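Local coordinates for hypothetical signal peptide protein (Sinorhizobium meliloti, PDB 3PJY) that is of unknown function but belongs to the DUF192 family and has been put forward, without proof, as a transcription regulator, at residues 48-53 / 102-107; 69-74 / 84-89. All blocks are in the same frame, centred on the assembly; numbering follows the deposited sequence.

Contact 1: residues 48-53 / 102-107; sequences GMLFDF and VAYVLE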
loop_
_atom_site.group_PDB
_atom_site.type_symbol
_atom_site.label_atom_id
_atom_site.label_comp_id
_atom_site.label_asym_id
_atom_site.label_seq_id
_atom_site.Cartn_x
_atom_site.Cartn_y
_atom_site.Cartn_z
ATOM N N GLY B 48 -9.097 -7.123 -2.452
ATOM C CA GLY B 48 -10.526 -6.922 -2.542
ATOM C C GLY B 48 -10.989 -6.700 -3.954
ATOM O O GLY B 48 -10.216 -6.868 -4.911
HETATM N N MSE B 49 -12.264 -6.369 -4.073
HETATM C CA MSE B 49 -12.843 -6.082 -5.367
HETATM C C MSE B 49 -13.487 -4.703 -5.287
HETATM O O MSE B 49 -14.270 -4.411 -4.380
HETATM C CB MSE B 49 -13.826 -7.166 -5.766
HETATM C CG MSE B 49 -14.457 -6.883 -7.102
HETATM SE SE MSE B 49 -15.404 -8.382 -7.918
HETATM C CE MSE B 49 -13.902 -9.428 -8.456
ATOM N N LEU B 50 -13.149 -3.869 -6.260
ATOM C CA LEU B 50 -13.648 -2.518 -6.341
ATOM C C LEU B 50 -14.642 -2.491 -7.526
ATOM O O LEU B 50 -14.277 -2.682 -8.683
ATOM C CB LEU B 50 -12.549 -1.500 -6.581
ATOM C CG LEU B 50 -12.964 -0.022 -6.652
ATOM C CD1 LEU B 50 -13.588 0.427 -5.318
ATOM C CD2 LEU B 50 -11.727 0.836 -6.993
ATOM N N PHE B 51 -15.891 -2.265 -7.182
ATOM C CA PHE B 51 -17.006 -2.182 -8.126
ATOM C C PHE B 51 -17.090 -0.738 -8.584
ATOM O O PHE B 51 -17.323 0.176 -7.768
ATOM C CB PHE B 51 -18.302 -2.600 -7.459
ATOM C CG PHE B 51 -18.325 -4.050 -7.033
ATOM C CD1 PHE B 51 -17.632 -4.458 -5.903
ATOM C CD2 PHE B 51 -18.992 -5.024 -7.780
ATOM C CE1 PHE B 51 -17.569 -5.786 -5.518
ATOM C CE2 PHE B 51 -18.951 -6.369 -7.364
ATOM C CZ PHE B 51 -18.254 -6.756 -6.268
ATOM N N ASP B 52 -16.919 -0.498 -9.878
ATOM C CA ASP B 52 -16.926 0.846 -10.480
ATOM C C ASP B 52 -18.180 0.927 -11.315
ATOM O O ASP B 52 -18.290 0.301 -12.384
ATOM C CB ASP B 52 -15.681 1.014 -11.339
ATOM C CG ASP B 52 -15.618 2.367 -12.029
ATOM O OD1 ASP B 52 -16.598 3.113 -11.989
ATOM O OD2 ASP B 52 -14.581 2.680 -12.623
ATOM N N PHE B 53 -19.192 1.627 -10.800
ATOM C CA PHE B 53 -20.506 1.698 -11.454
ATOM C C PHE B 53 -20.560 2.646 -12.640
ATOM O O PHE B 53 -21.548 2.657 -13.381
ATOM C CB PHE B 53 -21.548 2.101 -10.404
ATOM C CG PHE B 53 -21.626 1.107 -9.312
ATOM C CD1 PHE B 53 -22.205 -0.097 -9.523
ATOM C CD2 PHE B 53 -21.011 1.331 -8.089
ATOM C CE1 PHE B 53 -22.226 -1.060 -8.538
ATOM C CE2 PHE B 53 -21.075 0.347 -7.107
ATOM C CZ PHE B 53 -21.634 -0.846 -7.387
ATOM N N VAL B 102 -23.807 6.739 -4.679
ATOM C CA VAL B 102 -22.376 6.485 -4.584
ATOM C C VAL B 102 -21.838 6.129 -5.966
ATOM O O VAL B 102 -22.613 5.945 -6.918
ATOM C CB VAL B 102 -22.058 5.313 -3.596
ATOM C CG1 VAL B 102 -22.458 5.739 -2.134
ATOM C CG2 VAL B 102 -22.729 3.983 -3.999
ATOM N N ALA B 103 -20.509 6.049 -6.075
ATOM C CA ALA B 103 -19.842 5.776 -7.338
ATOM C C ALA B 103 -19.117 4.430 -7.366
ATOM O O ALA B 103 -18.817 3.906 -8.427
ATOM C CB ALA B 103 -18.832 6.896 -7.647
ATOM N N TYR B 104 -18.783 3.904 -6.189
ATOM C CA TYR B 104 -18.015 2.661 -6.046
ATOM C C TYR B 104 -18.483 1.896 -4.843
ATOM O O TYR B 104 -19.017 2.478 -3.871
ATOM C CB TYR B 104 -16.527 2.917 -5.857
ATOM C CG TYR B 104 -15.855 3.775 -6.884
ATOM C CD1 TYR B 104 -15.780 5.151 -6.691
ATOM C CD2 TYR B 104 -15.260 3.223 -8.002
ATOM C CE1 TYR B 104 -15.167 5.948 -7.570
ATOM C CE2 TYR B 104 -14.621 4.046 -8.930
ATOM C CZ TYR B 104 -14.629 5.400 -8.714
ATOM O OH TYR B 104 -13.985 6.220 -9.596
ATOM N N VAL B 105 -18.248 0.593 -4.857
ATOM C CA VAL B 105 -18.320 -0.233 -3.660
ATOM C C VAL B 105 -17.007 -1.021 -3.596
ATOM O O VAL B 105 -16.544 -1.571 -4.603
ATOM C CB VAL B 105 -19.504 -1.169 -3.639
ATOM C CG1 VAL B 105 -19.406 -2.258 -2.556
ATOM C CG2 VAL B 105 -20.834 -0.371 -3.447
ATOM N N LEU B 106 -16.396 -1.040 -2.417
ATOM C CA LEU B 106 -15.214 -1.896 -2.150
ATOM C C LEU B 106 -15.659 -3.065 -1.294
ATOM O O LEU B 106 -16.201 -2.857 -0.201
ATOM C CB LEU B 106 -14.105 -1.078 -1.464
ATOM C CG LEU B 106 -12.835 -1.820 -1.113
ATOM C CD1 LEU B 106 -12.170 -2.451 -2.320
ATOM C CD2 LEU B 106 -11.903 -0.856 -0.395
ATOM N N GLU B 107 -15.420 -4.280 -1.788
ATOM C CA GLU B 107 -15.626 -5.473 -0.984
ATOM C C GLU B 107 -14.289 -6.031 -0.501
ATOM O O GLU B 107 -13.368 -6.226 -1.281
ATOM C CB GLU B 107 -16.373 -6.548 -1.746
ATOM C CG GLU B 107 -17.827 -6.241 -1.920
ATOM C CD GLU B 107 -18.622 -7.310 -2.634
ATOM O OE1 GLU B 107 -18.097 -8.240 -3.265
ATOM O OE2 GLU B 107 -19.865 -7.199 -2.586
HETATM O O HOH W 1 -18.056 5.237 -10.693
#
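Strands 48-53 and 104-107 run antiparallel, their N-to-C directions 168° apart, with Met49–Glu107 and Phe51–Val105 as hydrogen-bonded pairs and Leu50–Leu106 and Asp52–Tyr104 as non-hydrogen-bonded ones. The straightest bond is Glu107 N to Met49 O, 2.8 Å, and the shortest Phe51 N to Val105 O, 2.7 Å. The last bond, Phe53 N to Ala103 O, is weak. On its other side the second strand pairs with strand 70-75, where Ala103 and Tyr104 both face Ile75 in a classic beta bulge. On one face, Phe51 presents its ring edge: CD1 lies 3.3 Å from Val105 O, near the ring plane, and CZ is 3.4 Å from Glu107 OE1, the carboxylate being turned 67° from the ring. In Phe53, CG sits beside the backbone N (chi1 -61°), and the ring turns its edge to the Ala103-Tyr104 backbone, CE2 3.7 Å from Val105 CG2. On the other face Leu50 CD1 meets Tyr104 CB at 3.9 Å. Asp52 lies alongside Tyr104, pointing the same way, with Asp52 CG 3.7 Å from Tyr104 CE2. Asp52 OD1 accepts from Gly54 N and from a water that sits above one face of the tyrosine ring, offset toward the rim. Oxygens thus meet the C-H rim of Phe51, where the slightly positive hydrogens probably favour them, and the water ties the Asp52 carboxylate to Ala103 O beside the weak last bond.

Contact 2: residues 69-74 / 84-89; sequences PLDMLF and IHENAV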
loop_
_atom_site.group_PDB
_atom_site.type_symbol
_atom_site.label_atom_id
_atom_site.label_comp_id
_atom_site.label_asym_id
_atom_site.label_seq_id
_atom_site.Cartn_x
_atom_site.Cartn_y
_atom_site.Cartn_z
ATOM N N PRO B 69 -17.340 -14.376 3.764
ATOM C CA PRO B 69 -17.961 -13.252 4.441
ATOM C C PRO B 69 -17.207 -11.962 4.075
ATOM O O PRO B 69 -15.972 -11.984 3.966
ATOM C CB PRO B 69 -17.808 -13.585 5.916
ATOM C CG PRO B 69 -16.702 -14.512 5.981
ATOM C CD PRO B 69 -16.633 -15.271 4.691
ATOM N N LEU B 70 -17.943 -10.891 3.873
ATOM C CA LEU B 70 -17.361 -9.626 3.325
ATOM C C LEU B 70 -17.746 -8.417 4.159
ATOM O O LEU B 70 -18.838 -8.360 4.715
ATOM C CB LEU B 70 -17.814 -9.380 1.878
ATOM C CG LEU B 70 -17.428 -10.449 0.871
ATOM C CD1 LEU B 70 -18.055 -10.113 -0.522
ATOM C CD2 LEU B 70 -15.881 -10.609 0.765
ATOM N N ASP B 71 -16.860 -7.422 4.168
ATOM C CA ASP B 71 -17.195 -6.057 4.532
ATOM C C ASP B 71 -17.402 -5.251 3.232
ATOM O O ASP B 71 -16.664 -5.433 2.241
ATOM C CB ASP B 71 -16.056 -5.373 5.308
ATOM C CG ASP B 71 -15.856 -5.874 6.716
ATOM O OD1 ASP B 71 -16.694 -6.660 7.242
ATOM O OD2 ASP B 71 -14.826 -5.461 7.333
HETATM N N MSE B 72 -18.431 -4.410 3.209
HETATM C CA MSE B 72 -18.792 -3.581 2.064
HETATM C C MSE B 72 -18.624 -2.115 2.395
HETATM O O MSE B 72 -19.160 -1.647 3.418
HETATM C CB MSE B 72 -20.241 -3.851 1.598
HETATM C CG MSE B 72 -20.471 -5.207 1.162
HETATM SE SE MSE B 72 -22.339 -5.294 0.659
HETATM C CE MSE B 72 -22.334 -7.140 -0.010
ATOM N N LEU B 73 -17.884 -1.371 1.580
ATOM C CA LEU B 73 -17.692 0.056 1.776
ATOM C C LEU B 73 -18.305 0.775 0.558
ATOM O O LEU B 73 -17.939 0.482 -0.565
ATOM C CB LEU B 73 -16.224 0.439 1.919
ATOM C CG LEU B 73 -15.421 -0.182 3.068
ATOM C CD1 LEU B 73 -15.129 -1.671 2.870
ATOM C CD2 LEU B 73 -14.084 0.546 3.178
ATOM N N PHE B 74 -19.255 1.669 0.817
ATOM C CA PHE B 74 -19.971 2.452 -0.209
ATOM C C PHE B 74 -19.298 3.790 -0.332
ATOM O O PHE B 74 -19.196 4.504 0.657
ATOM C CB PHE B 74 -21.415 2.585 0.242
ATOM C CG PHE B 74 -22.163 1.269 0.223
ATOM C CD1 PHE B 74 -22.796 0.838 -0.935
ATOM C CD2 PHE B 74 -22.249 0.489 1.331
ATOM C CE1 PHE B 74 -23.482 -0.348 -0.966
ATOM C CE2 PHE B 74 -22.919 -0.721 1.292
ATOM C CZ PHE B 74 -23.528 -1.138 0.122
ATOM N N ILE B 84 -20.675 1.930 5.596
ATOM C CA ILE B 84 -19.975 0.661 5.684
ATOM C C ILE B 84 -20.932 -0.371 6.208
ATOM O O ILE B 84 -21.602 -0.129 7.241
ATOM C CB ILE B 84 -18.753 0.725 6.602
ATOM C CG1 ILE B 84 -17.763 1.772 6.102
ATOM C CG2 ILE B 84 -18.098 -0.648 6.688
ATOM C CD1 ILE B 84 -16.481 1.938 6.973
ATOM N N HIS B 85 -21.007 -1.503 5.509
ATOM C CA HIS B 85 -21.750 -2.657 6.000
ATOM C C HIS B 85 -20.771 -3.760 6.288
ATOM O O HIS B 85 -20.305 -4.441 5.367
ATOM C CB HIS B 85 -22.788 -3.128 4.982
ATOM C CG HIS B 85 -23.679 -4.209 5.491
ATOM N ND1 HIS B 85 -24.963 -3.944 5.941
ATOM C CD2 HIS B 85 -23.472 -5.529 5.704
ATOM C CE1 HIS B 85 -25.511 -5.070 6.371
ATOM N NE2 HIS B 85 -24.626 -6.040 6.269
ATOM N N GLU B 86 -20.484 -3.976 7.571
ATOM C CA GLU B 86 -19.557 -5.015 7.969
ATOM C C GLU B 86 -20.282 -6.372 8.034
ATOM O O GLU B 86 -21.467 -6.431 8.282
ATOM C CB GLU B 86 -18.941 -4.681 9.334
ATOM C CG GLU B 86 -17.967 -3.532 9.228
ATOM C CD GLU B 86 -17.563 -2.975 10.560
ATOM O OE1 GLU B 86 -18.294 -2.148 11.120
ATOM O OE2 GLU B 86 -16.505 -3.372 11.038
ATOM N N ASN B 87 -19.531 -7.433 7.786
ATOM C CA ASN B 87 -19.987 -8.797 8.011
ATOM C C ASN B 87 -21.268 -9.137 7.264
ATOM O O ASN B 87 -22.209 -9.693 7.846
ATOM C CB ASN B 87 -20.150 -9.078 9.510
ATOM C CG ASN B 87 -18.875 -8.840 10.271
ATOM O OD1 ASN B 87 -17.872 -9.499 10.028
ATOM N ND2 ASN B 87 -18.907 -7.884 11.210
ATOM N N ALA B 88 -21.279 -8.814 5.958
ATOM C CA ALA B 88 -22.322 -9.301 5.062
ATOM C C ALA B 88 -22.298 -10.832 5.129
ATOM O O ALA B 88 -21.261 -11.452 5.355
ATOM C CB ALA B 88 -22.110 -8.800 3.636
ATOM N N VAL B 89 -23.478 -11.434 5.000
ATOM C CA VAL B 89 -23.667 -12.852 5.298
ATOM C C VAL B 89 -23.571 -13.733 4.037
ATOM O O VAL B 89 -24.313 -13.534 3.094
ATOM C CB VAL B 89 -25.034 -13.070 5.917
ATOM C CG1 VAL B 89 -25.286 -14.544 6.170
ATOM C CG2 VAL B 89 -25.139 -12.276 7.217
HETATM O O HOH W 2 -14.660 -5.190 10.008
#
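Phe74 turns the edge of its ring to His85, Phe74 CE2 lying 4.4 Å from His85 CB, while the imidazole of His85 has Ala88 N at its own edge, in plane. The other flat groups are the carboxylates of Asp71 and Glu86, which cross obliquely with their planes 80° apart. Asp71 OD1 accepts from Asn87 N at 3.0 Å, met on the anti side and 21° out of the carboxylate plane. The same oxygen lies 3.4 Å from Glu86 CA. The two acids keep their like charges 4.6 Å apart between Asp71 OD2 and Glu86 OE2, and a water donates to both oxygens. Glu86 OE2 also forms a salt bridge with Lys114, which probably eases the repulsion. An alanine at Asp71 would probably leave Asn87 N and Val113 N without their carboxylate acceptor, and the bridging water without one of its two mates.

The backbone is that of an antiparallel hairpin, its strand axes 175° apart. Met72 and His85 exchange two backbone hydrogen bonds. Past Glu86 the chain turns a corner at Asn87, in a left-handed backbone conformation, and Ala88 N returns to Leu70 O by a bent bond of 2.8 Å. Met72, extended beyond CG, brings its selenomethionine CE to 4.0 Å from Ala88 CB, and on the other face Leu73 CG meets Ile84 CG1. Ile96 of strand 96-97 packs on Met72, Phe74, His85 and Ala88. Val113 of helix 112-116 touches Leu73, Ile84 and Glu86, its backbone N donating to Asp71 OD2, and strand 102-109 flanks strand 70-75 on the side away from 84-89.

Overall arrangement
Both contacts are strand pairings in one mixed sheet, separated by the 102-109/70-75 pairing; their centres are 12 Å apart. Along the chain, the hairpin of contact 2 is nested within the loop that contact 1 closes. Contact 1 joins interior strands near the centre of the chain and is mostly buried and apolar, with a carboxylate and a water at its edge. Contact 2 reaches strand 81-88, outermost within this chain, and is only partly buried, setting two acids side by side with a water and Lys114. The two meet through a probable backbone hydrogen bond from Leu106 N to Leu73 O, where Val105 packs against Phe74, and where the Glu107 carboxylate touches Leu70 and Met72.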